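Local atomic coordinates of lysosome-associated membrane glycoprotein 2 (Mus musculus, PDB entry 5GV3), a protein that helps control lysosome biogenesis, lysosomal pH and autophagy as a lysosomal membrane glycoprotein, directly inhibiting the proton channel TMEM175 and so promoting acidification of the lumen. Residues A[67-73]-A[85-91]; A[44-49]-A[61-65]; A[108-112]-A[133-138]; A[80-84]-A[145-149]. All blocks are in the same frame, centred on the assembly; numbering follows the deposited sequence.

Interaction 1: residues A[67-73]-A[85-91]; sequences AVSWAVN and DIVLSYN. With NAG (2-acetamido-2-deoxy-beta-D-glucopyranose), chain O; NAG (2-acetamido-2-deoxy-beta-D-glucopyranose), chain N.
Strands 68-73 and 85-91 form an antiparallel beta hairpin at the centre of the four-stranded sheet in the first lumenal domain. Their axes are 4.8 Å apart and run at 174°, and the strands are extended except at D85 (phi/psi 54/47). A67 precedes the strand; its O accepts N91 N at 2.7 Å. V68 (t) faces Y90 in a non-hydrogen-bonded pair, with V68 CG1 3.5 Å from L88 CD1. S69 and S89 pair through two 2.9 Å hydrogen bonds, N to O in each direction. W70 (t, chi2 91°) opposes L88; its CE2 lies 3.9 Å from I86 CG2, while NE1 is hydrogen-bonded to Y140 OH. V68, W70, L88 and Y90 share one face, where W70 and L88 meet F22 of the facing sheet. A71 pairs with V87 (A71 N to V87 O 2.9 Å, V87 N to A71 O 3.0 Å). N73 and N91 both carry N-linked sugars, and N73 ND2, bonded to its sugar's C1, donates to D85 OD2 at 2.6 Å.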
loop_
_atom_site.group_PDB
_atom_site.type_symbol
_atom_site.label_atom_id
_atom_site.label_comp_id
_atom_site.label_asym_id
_atom_site.label_seq_id
_atom_site.Cartn_x
_atom_site.Cartn_y
_atom_site.Cartn_z
ATOM N N ALA A 67 -10.206 -9.632 -6.622
ATOM C CA ALA A 67 -9.012 -10.368 -6.282
ATOM C C ALA A 67 -8.204 -9.817 -5.135
ATOM O O ALA A 67 -7.820 -10.552 -4.239
ATOM C CB ALA A 67 -8.131 -10.439 -7.493
ATOM N N VAL A 68 -7.956 -8.516 -5.159
ATOM C CA VAL A 68 -6.937 -7.961 -4.298
ATOM C C VAL A 68 -7.365 -6.696 -3.580
ATOM O O VAL A 68 -7.904 -5.773 -4.185
ATOM C CB VAL A 68 -5.670 -7.653 -5.118
ATOM C CG1 VAL A 68 -4.645 -6.938 -4.275
ATOM C CG2 VAL A 68 -5.083 -8.936 -5.692
ATOM N N SER A 69 -7.134 -6.681 -2.276
ATOM C CA SER A 69 -7.343 -5.491 -1.476
ATOM C C SER A 69 -6.040 -5.227 -0.726
ATOM O O SER A 69 -5.230 -6.133 -0.535
ATOM C CB SER A 69 -8.516 -5.665 -0.513
ATOM O OG SER A 69 -8.270 -6.708 0.404
ATOM N N TRP A 70 -5.832 -3.978 -0.329
ATOM C CA TRP A 70 -4.572 -3.567 0.271
ATOM C C TRP A 70 -4.835 -2.427 1.238
ATOM O O TRP A 70 -5.683 -1.566 0.981
ATOM C CB TRP A 70 -3.573 -3.155 -0.814
ATOM C CG TRP A 70 -2.240 -2.701 -0.305
ATOM C CD1 TRP A 70 -1.140 -3.471 -0.094
ATOM C CD2 TRP A 70 -1.873 -1.365 0.067
ATOM N NE1 TRP A 70 -0.103 -2.700 0.375
ATOM C CE2 TRP A 70 -0.529 -1.404 0.487
ATOM C CE3 TRP A 70 -2.550 -0.138 0.081
ATOM C CZ2 TRP A 70 0.153 -0.260 0.923
ATOM C CZ3 TRP A 70 -1.868 0.996 0.508
ATOM C CH2 TRP A 70 -0.530 0.925 0.917
ATOM N N ALA A 71 -4.121 -2.419 2.356
ATOM C CA ALA A 71 -4.353 -1.402 3.378
ATOM C C ALA A 71 -3.065 -1.035 4.106
ATOM O O ALA A 71 -2.103 -1.804 4.109
ATOM C CB ALA A 71 -5.411 -1.882 4.373
ATOM N N VAL A 72 -3.070 0.134 4.741
ATOM C CA VAL A 72 -1.928 0.608 5.517
ATOM C C VAL A 72 -2.396 1.523 6.646
ATOM O O VAL A 72 -3.404 2.214 6.526
ATOM C CB VAL A 72 -0.889 1.347 4.620
ATOM C CG1 VAL A 72 -1.525 2.513 3.868
ATOM C CG2 VAL A 72 0.332 1.806 5.427
ATOM N N ASN A 73 -1.668 1.492 7.757
ATOM C CA ASN A 73 -1.930 2.361 8.895
ATOM C C ASN A 73 -0.944 3.473 9.039
ATOM O O ASN A 73 0.252 3.290 8.821
ATOM C CB ASN A 73 -1.875 1.605 10.215
ATOM C CG ASN A 73 -3.184 1.047 10.635
ATOM O OD1 ASN A 73 -4.246 1.448 10.158
ATOM N ND2 ASN A 73 -3.117 0.124 11.581
ATOM N N ASP A 85 1.310 -1.804 9.796
ATOM C CA ASP A 85 0.221 -2.720 9.451
ATOM C C ASP A 85 -0.117 -2.729 7.963
ATOM O O ASP A 85 -1.283 -2.652 7.586
ATOM C CB ASP A 85 -1.052 -2.374 10.229
ATOM C CG ASP A 85 -0.867 -2.465 11.726
ATOM O OD1 ASP A 85 -0.216 -3.411 12.203
ATOM O OD2 ASP A 85 -1.373 -1.577 12.430
ATOM N N ILE A 86 0.897 -2.821 7.120
ATOM C CA ILE A 86 0.646 -2.967 5.704
ATOM C C ILE A 86 0.140 -4.384 5.472
ATOM O O ILE A 86 0.793 -5.356 5.848
ATOM C CB ILE A 86 1.899 -2.708 4.859
ATOM C CG1 ILE A 86 2.424 -1.295 5.109
ATOM C CG2 ILE A 86 1.595 -2.912 3.378
ATOM C CD1 ILE A 86 3.749 -1.010 4.438
ATOM N N VAL A 87 -1.050 -4.492 4.896
ATOM C CA VAL A 87 -1.681 -5.789 4.693
ATOM C C VAL A 87 -2.194 -5.946 3.266
ATOM O O VAL A 87 -2.857 -5.059 2.723
ATOM C CB VAL A 87 -2.856 -5.992 5.665
ATOM C CG1 VAL A 87 -3.608 -7.263 5.329
ATOM C CG2 VAL A 87 -2.363 -6.030 7.102
ATOM N N LEU A 88 -1.881 -7.087 2.667
ATOM C CA LEU A 88 -2.405 -7.456 1.363
ATOM C C LEU A 88 -3.327 -8.660 1.505
ATOM O O LEU A 88 -2.976 -9.644 2.154
ATOM C CB LEU A 88 -1.272 -7.778 0.391
ATOM C CG LEU A 88 -1.679 -8.245 -1.006
ATOM C CD1 LEU A 88 -2.160 -7.069 -1.821
ATOM C CD2 LEU A 88 -0.517 -8.937 -1.702
ATOM N N SER A 89 -4.516 -8.571 0.919
ATOM C CA SER A 89 -5.424 -9.713 0.871
ATOM C C SER A 89 -5.718 -10.060 -0.572
ATOM O O SER A 89 -6.050 -9.188 -1.378
ATOM C CB SER A 89 -6.723 -9.433 1.622
ATOM O OG SER A 89 -6.463 -9.111 2.973
ATOM N N TYR A 90 -5.555 -11.329 -0.916
ATOM C CA TYR A 90 -5.854 -11.760 -2.270
ATOM C C TYR A 90 -6.745 -12.996 -2.278
ATOM O O TYR A 90 -6.675 -13.845 -1.390
ATOM C CB TYR A 90 -4.575 -11.994 -3.077
ATOM C CG TYR A 90 -3.616 -13.034 -2.551
ATOM C CD1 TYR A 90 -2.677 -12.713 -1.582
ATOM C CD2 TYR A 90 -3.628 -14.330 -3.051
ATOM C CE1 TYR A 90 -1.781 -13.652 -1.117
ATOM C CE2 TYR A 90 -2.739 -15.284 -2.586
ATOM C CZ TYR A 90 -1.817 -14.940 -1.623
ATOM O OH TYR A 90 -0.932 -15.886 -1.162
ATOM N N ASN A 91 -7.620 -13.042 -3.277
ATOM C CA ASN A 91 -8.673 -14.035 -3.375
ATOM C C ASN A 91 -8.405 -14.972 -4.550
ATOM O O ASN A 91 -8.555 -14.581 -5.704
ATOM C CB ASN A 91 -10.005 -13.305 -3.530
ATOM C CG ASN A 91 -11.191 -14.231 -3.633
ATOM O OD1 ASN A 91 -11.056 -15.444 -3.794
ATOM N ND2 ASN A 91 -12.382 -13.646 -3.552
HETATM C C1 NAG O . -4.224 -0.556 12.175
HETATM C C2 NAG O . -4.644 0.055 13.515
HETATM C C3 NAG O . -5.742 -0.796 14.156
HETATM C C4 NAG O . -6.872 -1.045 13.159
HETATM C C5 NAG O . -6.301 -1.582 11.849
HETATM C C6 NAG O . -7.328 -1.781 10.761
HETATM C C7 NAG O . -3.476 0.913 15.513
HETATM C C8 NAG O . -2.195 0.897 16.296
HETATM N N2 NAG O . -3.490 0.167 14.404
HETATM O O3 NAG O . -6.243 -0.153 15.322
HETATM O O4 NAG O . -7.798 -1.987 13.690
HETATM O O5 NAG O . -5.343 -0.652 11.338
HETATM O O6 NAG O . -6.693 -2.033 9.514
HETATM O O7 NAG O . -4.450 1.563 15.876
HETATM C C1 NAG N . -13.588 -14.415 -3.670
HETATM C C2 NAG N . -14.774 -13.816 -2.942
HETATM C C3 NAG N . -15.980 -14.726 -3.111
HETATM C C4 NAG N . -16.264 -14.951 -4.592
HETATM C C5 NAG N . -15.007 -15.400 -5.344
HETATM C C6 NAG N . -15.184 -15.362 -6.844
HETATM C C7 NAG N . -14.327 -12.353 -1.027
HETATM C C8 NAG N . -14.068 -12.281 0.447
HETATM N N2 NAG N . -14.497 -13.579 -1.536
HETATM O O3 NAG N . -17.112 -14.141 -2.478
HETATM O O4 NAG N . -17.261 -15.955 -4.738
HETATM O O5 NAG N . -13.892 -14.540 -5.053
HETATM O O6 NAG N . -14.854 -14.080 -7.364
HETATM O O7 NAG N . -14.372 -11.348 -1.729
#

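Interaction 2: residues A[44-49]-A[61-65]; sequences ATHDGS and MIQFG. With ZN (zinc ion), chain D.
A single antiparallel bridge, T45 with Q63, followed by a type II beta turn from H46 to S49, docks loop 44-49 on strand 61-64, an outermost strand of the four-stranded sheet. The bridge (CA-CA 5.2 Å) has both its backbone hydrogen bonds: T45 N to Q63 O at 2.9 Å and Q63 N to T45 O at 2.8 Å. The folded Q63 side chain (chi1 m, chi2 p) serves the loop with both polar atoms. Its OE1 accepts T45 OG1 at a very short 2.5 Å and, weakly, D47 N at 3.1 Å; its NE2 donates weakly to D47 O at 2.7 Å. S49 OG donates to H46 O at 2.6 Å and accepts M61 N at 3.0 Å, while S49 N closes the turn on H46 O at 3.2 Å. G48, at phi/psi 100/-13, passes M61 SD, where a beta carbon would clash. The CA-to-CB bond of H46 points away from the strand, and H46 NE2 binds a zinc ion at 2.0 Å.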
loop_
_atom_site.group_PDB
_atom_site.type_symbol
_atom_site.label_atom_id
_atom_site.label_comp_id
_atom_site.label_asym_id
_atom_site.label_seq_id
_atom_site.Cartn_x
_atom_site.Cartn_y
_atom_site.Cartn_z
ATOM N N ALA A 44 -8.542 1.197 -9.828
ATOM C CA ALA A 44 -8.630 0.606 -8.501
ATOM C C ALA A 44 -9.227 1.658 -7.590
ATOM O O ALA A 44 -8.991 2.845 -7.778
ATOM C CB ALA A 44 -7.270 0.168 -8.008
ATOM N N THR A 45 -10.055 1.225 -6.645
ATOM C CA THR A 45 -10.728 2.170 -5.773
ATOM C C THR A 45 -10.006 2.343 -4.443
ATOM O O THR A 45 -9.193 1.498 -4.068
ATOM C CB THR A 45 -12.174 1.723 -5.532
ATOM O OG1 THR A 45 -12.177 0.383 -5.028
ATOM C CG2 THR A 45 -12.947 1.745 -6.837
ATOM N N HIS A 46 -10.280 3.448 -3.745
ATOM C CA HIS A 46 -9.635 3.705 -2.457
ATOM C C HIS A 46 -10.673 3.760 -1.324
ATOM O O HIS A 46 -10.464 4.450 -0.320
ATOM C CB HIS A 46 -8.815 5.010 -2.469
ATOM C CG HIS A 46 -9.627 6.232 -2.739
ATOM N ND1 HIS A 46 -9.492 7.007 -3.872
ATOM C CD2 HIS A 46 -10.606 6.809 -2.003
ATOM C CE1 HIS A 46 -10.351 8.008 -3.819
ATOM N NE2 HIS A 46 -11.042 7.902 -2.694
ATOM N N ASP A 47 -11.773 3.026 -1.483
ATOM C CA ASP A 47 -12.877 3.034 -0.516
ATOM C C ASP A 47 -12.440 2.672 0.895
ATOM O O ASP A 47 -11.708 1.709 1.087
ATOM C CB ASP A 47 -13.987 2.068 -0.958
ATOM C CG ASP A 47 -14.749 2.569 -2.172
ATOM O OD1 ASP A 47 -14.688 3.784 -2.466
ATOM O OD2 ASP A 47 -15.416 1.752 -2.833
ATOM N N GLY A 48 -12.853 3.462 1.881
ATOM C CA GLY A 48 -12.512 3.141 3.255
ATOM C C GLY A 48 -11.342 3.968 3.764
ATOM O O GLY A 48 -11.036 3.973 4.960
ATOM N N SER A 49 -10.655 4.637 2.846
ATOM C CA SER A 49 -9.548 5.501 3.218
ATOM C C SER A 49 -10.096 6.665 4.031
ATOM O O SER A 49 -11.147 7.213 3.709
ATOM C CB SER A 49 -8.816 6.023 1.978
ATOM O OG SER A 49 -8.357 4.960 1.166
ATOM N N MET A 61 -7.012 2.487 2.131
ATOM C CA MET A 61 -7.456 1.191 1.646
ATOM C C MET A 61 -7.595 1.191 0.126
ATOM O O MET A 61 -8.119 2.129 -0.453
ATOM C CB MET A 61 -8.776 0.803 2.306
ATOM C CG MET A 61 -8.691 0.746 3.820
ATOM S SD MET A 61 -10.257 0.321 4.594
ATOM C CE MET A 61 -10.455 -1.365 4.014
ATOM N N ILE A 62 -7.057 0.165 -0.520
ATOM C CA ILE A 62 -7.124 0.065 -1.969
ATOM C C ILE A 62 -7.802 -1.239 -2.374
ATOM O O ILE A 62 -7.438 -2.296 -1.878
ATOM C CB ILE A 62 -5.725 0.150 -2.594
ATOM C CG1 ILE A 62 -5.066 1.493 -2.237
ATOM C CG2 ILE A 62 -5.798 -0.056 -4.100
ATOM C CD1 ILE A 62 -5.766 2.719 -2.845
ATOM N N GLN A 63 -8.797 -1.169 -3.252
ATOM C CA GLN A 63 -9.410 -2.389 -3.782
ATOM C C GLN A 63 -9.183 -2.469 -5.283
ATOM O O GLN A 63 -9.166 -1.454 -5.972
ATOM C CB GLN A 63 -10.914 -2.456 -3.477
ATOM C CG GLN A 63 -11.291 -2.129 -2.047
ATOM C CD GLN A 63 -11.265 -0.632 -1.766
ATOM O OE1 GLN A 63 -11.630 0.174 -2.616
ATOM N NE2 GLN A 63 -10.813 -0.261 -0.580
ATOM N N PHE A 64 -9.001 -3.681 -5.783
ATOM C CA PHE A 64 -8.838 -3.901 -7.210
ATOM C C PHE A 64 -9.579 -5.164 -7.643
ATOM O O PHE A 64 -9.080 -6.279 -7.473
ATOM C CB PHE A 64 -7.353 -3.993 -7.558
ATOM C CG PHE A 64 -7.088 -4.316 -8.998
ATOM C CD1 PHE A 64 -7.687 -3.583 -10.007
ATOM C CD2 PHE A 64 -6.231 -5.348 -9.342
ATOM C CE1 PHE A 64 -7.442 -3.880 -11.333
ATOM C CE2 PHE A 64 -5.979 -5.653 -10.667
ATOM C CZ PHE A 64 -6.584 -4.918 -11.666
ATOM N N GLY A 65 -10.778 -4.983 -8.189
ATOM C CA GLY A 65 -11.588 -6.100 -8.649
ATOM C C GLY A 65 -12.137 -7.000 -7.552
ATOM O O GLY A 65 -12.631 -6.521 -6.534
HETATM ZN ZN ZN D . -12.087 9.577 -3.083
HETATM O O HOH W 1 -10.308 10.666 -3.234
HETATM O O HOH W 2 -11.004 10.796 -4.387
HETATM O O HOH W 3 -11.852 9.877 -5.137
HETATM O O HOH W 4 -13.579 8.156 -2.674
#

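Interaction 3: residues A[108-112]-A[133-138]; sequences TVKNP and LTPVVQ
Here two beta sheets pack against each other: 108-112 lies on strand 106-117, an outermost strand of the four-stranded sheet, and 133-138 spans the tip of the hairpin made by strands 129-133 and 136-146 of the other. The backbones stay apart, the nearest CA pair being N111 and L133 at 7.2 Å, so side chains make the contact. V109 (t) has the largest area covered by the other segment, 84 Å², and points at the hairpin: CG1 lies 3.7 Å from L133 CB, and CG2 3.6 Å from V136 CG2. L133 (m, t) reaches back, its CD2 3.9 Å from P112 CD and its CD1 3.8 Å from K110 O. The hairpin tip is a tight turn with a cis peptide before P135, held by L133 N to V136 O at 2.8 Å and V136 N to L133 O at 2.7 Å. A water bridges the sheets, accepting from Q138 NE2 at 2.9 Å (Q138 OE1 is hydrogen-bonded to Y140 OH) and donating to V109 O at 3.1 Å.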
loop_
_atom_site.group_PDB
_atom_site.type_symbol
_atom_site.label_atom_id
_atom_site.label_comp_id
_atom_site.label_asym_id
_atom_site.label_seq_id
_atom_site.Cartn_x
_atom_site.Cartn_y
_atom_site.Cartn_z
ATOM N N THR A 108 -4.126 -13.748 3.346
ATOM C CA THR A 108 -3.681 -12.468 3.870
ATOM C C THR A 108 -2.205 -12.539 4.236
ATOM O O THR A 108 -1.757 -13.473 4.897
ATOM C CB THR A 108 -4.503 -12.059 5.109
ATOM O OG1 THR A 108 -5.894 -12.017 4.767
ATOM C CG2 THR A 108 -4.080 -10.695 5.613
ATOM N N VAL A 109 -1.433 -11.589 3.739
ATOM C CA VAL A 109 -0.026 -11.519 4.092
ATOM C C VAL A 109 0.204 -10.234 4.861
ATOM O O VAL A 109 -0.280 -9.171 4.473
ATOM C CB VAL A 109 0.882 -11.591 2.859
ATOM C CG1 VAL A 109 2.343 -11.529 3.267
ATOM C CG2 VAL A 109 0.597 -12.871 2.093
ATOM N N LYS A 110 0.917 -10.342 5.973
ATOM C CA LYS A 110 1.169 -9.184 6.811
ATOM C C LYS A 110 2.621 -8.727 6.656
ATOM O O LYS A 110 3.539 -9.541 6.528
ATOM C CB LYS A 110 0.832 -9.519 8.264
ATOM C CG LYS A 110 0.326 -8.344 9.083
ATOM C CD LYS A 110 -0.274 -8.839 10.392
ATOM C CE LYS A 110 -1.571 -9.608 10.134
ATOM N NZ LYS A 110 -2.354 -9.864 11.374
ATOM N N ASN A 111 2.819 -7.417 6.677
ATOM C CA ASN A 111 4.143 -6.830 6.556
ATOM C C ASN A 111 4.595 -6.335 7.919
ATOM O O ASN A 111 3.894 -5.556 8.559
ATOM C CB ASN A 111 4.118 -5.683 5.535
ATOM C CG ASN A 111 5.501 -5.212 5.133
ATOM O OD1 ASN A 111 6.400 -5.106 5.965
ATOM N ND2 ASN A 111 5.673 -4.908 3.848
ATOM N N PRO A 112 5.754 -6.824 8.391
ATOM C CA PRO A 112 6.281 -6.461 9.715
ATOM C C PRO A 112 6.845 -5.048 9.773
ATOM O O PRO A 112 7.134 -4.565 10.866
ATOM C CB PRO A 112 7.397 -7.485 9.946
ATOM C CG PRO A 112 7.170 -8.567 8.912
ATOM C CD PRO A 112 6.568 -7.865 7.745
ATOM N N LEU A 133 7.879 -11.244 1.202
ATOM C CA LEU A 133 6.976 -11.856 2.169
ATOM C C LEU A 133 6.324 -13.105 1.577
ATOM O O LEU A 133 5.134 -13.097 1.256
ATOM C CB LEU A 133 5.901 -10.856 2.611
ATOM C CG LEU A 133 6.365 -9.458 3.034
ATOM C CD1 LEU A 133 5.174 -8.535 3.271
ATOM C CD2 LEU A 133 7.238 -9.529 4.280
ATOM N N THR A 134 7.119 -14.164 1.443
ATOM C CA THR A 134 6.684 -15.439 0.866
ATOM C C THR A 134 5.292 -15.851 1.341
ATOM O O THR A 134 5.026 -15.866 2.545
ATOM C CB THR A 134 7.691 -16.552 1.217
ATOM O OG1 THR A 134 8.981 -16.205 0.698
ATOM C CG2 THR A 134 7.253 -17.903 0.659
ATOM N N PRO A 135 4.388 -16.180 0.400
ATOM C CA PRO A 135 4.552 -16.319 -1.053
ATOM C C PRO A 135 4.331 -15.035 -1.845
ATOM O O PRO A 135 3.997 -15.118 -3.024
ATOM C CB PRO A 135 3.467 -17.327 -1.412
ATOM C CG PRO A 135 2.354 -16.977 -0.476
ATOM C CD PRO A 135 3.009 -16.500 0.810
ATOM N N VAL A 136 4.522 -13.876 -1.227
ATOM C CA VAL A 136 4.251 -12.623 -1.926
ATOM C C VAL A 136 5.457 -11.687 -1.927
ATOM O O VAL A 136 6.043 -11.411 -0.883
ATOM C CB VAL A 136 3.056 -11.882 -1.295
ATOM C CG1 VAL A 136 2.800 -10.584 -2.027
ATOM C CG2 VAL A 136 1.800 -12.759 -1.315
ATOM N N VAL A 137 5.843 -11.215 -3.108
ATOM C CA VAL A 137 6.841 -10.157 -3.198
ATOM C C VAL A 137 6.145 -8.818 -3.454
ATOM O O VAL A 137 5.492 -8.639 -4.486
ATOM C CB VAL A 137 7.867 -10.454 -4.301
ATOM C CG1 VAL A 137 8.797 -9.262 -4.515
ATOM C CG2 VAL A 137 8.664 -11.700 -3.951
ATOM N N GLN A 138 6.275 -7.890 -2.508
ATOM C CA GLN A 138 5.664 -6.572 -2.623
ATOM C C GLN A 138 6.685 -5.531 -3.068
ATOM O O GLN A 138 7.784 -5.453 -2.525
ATOM C CB GLN A 138 5.037 -6.158 -1.288
ATOM C CG GLN A 138 4.093 -7.207 -0.718
ATOM C CD GLN A 138 3.519 -6.828 0.628
ATOM O OE1 GLN A 138 3.784 -5.745 1.147
ATOM N NE2 GLN A 138 2.725 -7.726 1.205
HETATM O O HOH W 5 1.654 -6.888 3.807
#

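Interaction 4: residues A[80-84]-A[145-149]; sequences HYSIH and LQAFV
Segment 81-84 is extended, whereas 145-149 turns at F148, whose phi/psi of 54/64 lies in the left-handed region. The closest CA atoms, Y81 and A147, are 8.0 Å apart, too far for backbone pairing, and side chains fill the gap. Y81 (chi1 75°, chi2 86°) points across and is buried by 103 Å², far more than any other residue here. A147 CB sits over its ring face, 4.0 Å from the centroid and 29° off the normal, a CH-pi contact. Strand 81-91 belongs to the four-stranded sheet and strand 136-146 to the mixed sheet, so the tyrosine spans the interface between the facing sheets of the domain, consistent with the beta-prism fold of LAMP domains. F148 (m) presents its edge to the Y81 face in an offset edge-to-face pair, centroids 5.5 Å apart and planes at 70°. Farther along, I83 CD1 meets L145 CD2 at 3.7 Å. Y81 OH accepts A147 N at 3.2 Å, with an almost straight N-H...O angle of 174°.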
loop_
_atom_site.group_PDB
_atom_site.type_symbol
_atom_site.label_atom_id
_atom_site.label_comp_id
_atom_site.label_asym_id
_atom_site.label_seq_id
_atom_site.Cartn_x
_atom_site.Cartn_y
_atom_site.Cartn_z
ATOM N N HIS A 80 7.493 10.572 14.844
ATOM C CA HIS A 80 6.208 11.191 15.172
ATOM C C HIS A 80 4.964 10.720 14.407
ATOM O O HIS A 80 3.858 11.116 14.756
ATOM C CB HIS A 80 6.304 12.709 15.055
ATOM C CG HIS A 80 6.573 13.382 16.358
ATOM N ND1 HIS A 80 5.555 13.780 17.201
ATOM C CD2 HIS A 80 7.728 13.664 17.000
ATOM C CE1 HIS A 80 6.076 14.323 18.284
ATOM N NE2 HIS A 80 7.393 14.260 18.190
ATOM N N TYR A 81 5.109 9.955 13.334
ATOM C CA TYR A 81 3.982 9.107 12.957
ATOM C C TYR A 81 4.539 7.869 12.287
ATOM O O TYR A 81 5.565 7.921 11.608
ATOM C CB TYR A 81 2.927 9.822 12.087
ATOM C CG TYR A 81 3.221 10.099 10.619
ATOM C CD1 TYR A 81 2.957 9.142 9.642
ATOM C CD2 TYR A 81 3.655 11.345 10.205
ATOM C CE1 TYR A 81 3.183 9.401 8.301
ATOM C CE2 TYR A 81 3.880 11.616 8.867
ATOM C CZ TYR A 81 3.646 10.642 7.919
ATOM O OH TYR A 81 3.869 10.915 6.592
ATOM N N SER A 82 3.883 6.743 12.535
ATOM C CA SER A 82 4.361 5.472 12.022
ATOM C C SER A 82 3.540 5.001 10.845
ATOM O O SER A 82 2.322 5.183 10.811
ATOM C CB SER A 82 4.359 4.406 13.123
ATOM O OG SER A 82 3.079 4.295 13.721
ATOM N N ILE A 83 4.232 4.396 9.887
ATOM C CA ILE A 83 3.609 3.704 8.776
ATOM C C ILE A 83 3.676 2.235 9.137
ATOM O O ILE A 83 4.758 1.672 9.279
ATOM C CB ILE A 83 4.322 3.974 7.447
ATOM C CG1 ILE A 83 4.330 5.469 7.138
ATOM C CG2 ILE A 83 3.649 3.223 6.324
ATOM C CD1 ILE A 83 5.193 5.817 5.977
ATOM N N HIS A 84 2.513 1.625 9.315
ATOM C CA HIS A 84 2.433 0.361 10.027
ATOM C C HIS A 84 1.293 -0.514 9.473
ATOM O O HIS A 84 0.417 -0.021 8.764
ATOM C CB HIS A 84 2.278 0.679 11.526
ATOM C CG HIS A 84 2.004 -0.509 12.390
ATOM N ND1 HIS A 84 2.736 -1.668 12.321
ATOM C CD2 HIS A 84 1.092 -0.691 13.373
ATOM C CE1 HIS A 84 2.270 -2.532 13.212
ATOM N NE2 HIS A 84 1.263 -1.970 13.840
ATOM N N LEU A 145 4.444 11.035 0.072
ATOM C CA LEU A 145 3.471 10.776 1.120
ATOM C C LEU A 145 3.493 11.779 2.265
ATOM O O LEU A 145 4.558 12.182 2.725
ATOM C CB LEU A 145 3.689 9.369 1.676
ATOM C CG LEU A 145 2.886 8.956 2.911
ATOM C CD1 LEU A 145 1.403 8.971 2.613
ATOM C CD2 LEU A 145 3.315 7.575 3.364
ATOM N N GLN A 146 2.309 12.189 2.705
ATOM C CA GLN A 146 2.176 12.893 3.978
ATOM C C GLN A 146 0.846 12.575 4.647
ATOM O O GLN A 146 -0.224 12.882 4.126
ATOM C CB GLN A 146 2.318 14.408 3.818
ATOM C CG GLN A 146 2.309 15.114 5.182
ATOM C CD GLN A 146 2.450 16.628 5.100
ATOM O OE1 GLN A 146 2.338 17.225 4.029
ATOM N NE2 GLN A 146 2.713 17.251 6.241
ATOM N N ALA A 147 0.930 11.912 5.792
ATOM C CA ALA A 147 -0.225 11.713 6.646
ATOM C C ALA A 147 -0.293 12.861 7.638
ATOM O O ALA A 147 0.714 13.537 7.877
ATOM C CB ALA A 147 -0.141 10.383 7.363
ATOM N N PHE A 148 -1.482 13.092 8.184
ATOM C CA PHE A 148 -1.695 14.130 9.183
ATOM C C PHE A 148 -1.187 15.468 8.669
ATOM O O PHE A 148 -0.232 16.030 9.197
ATOM C CB PHE A 148 -1.022 13.747 10.505
ATOM C CG PHE A 148 -1.333 12.341 10.951
ATOM C CD1 PHE A 148 -2.568 12.031 11.500
ATOM C CD2 PHE A 148 -0.394 11.332 10.817
ATOM C CE1 PHE A 148 -2.863 10.739 11.901
ATOM C CE2 PHE A 148 -0.677 10.036 11.222
ATOM C CZ PHE A 148 -1.914 9.738 11.764
ATOM N N VAL A 149 -1.820 15.956 7.612
ATOM C CA VAL A 149 -1.444 17.224 7.027
ATOM C C VAL A 149 -2.040 18.355 7.855
ATOM O O VAL A 149 -3.239 18.372 8.123
ATOM C CB VAL A 149 -1.931 17.337 5.582
ATOM C CG1 VAL A 149 -1.473 18.650 4.977
ATOM C CG2 VAL A 149 -1.420 16.155 4.760
#

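All four contacts involve the four-stranded antiparallel sheet, whose order across follows the chain: 59-64, 68-76, 81-91, 106-117. Interaction 1 holds its two central strands. Interaction 2, with its centre 10 Å from that of interaction 1, attaches a loop to strand 59-64, and W70 O with I62 N (2.7 Å) joins the two. Interactions 3 and 4 instead cross to the mixed sheet, both through strand 136-146, with centres 22 Å apart. Interaction 3 meets interaction 1 through L88 O and V109 N (2.9 Å), while interaction 4 shares strand 81-91 with it. Along the chain, interaction 2 closes first, and interaction 4 brackets interaction 3. Sheet pairing and inter-sheet packing thus build one lumenal domain.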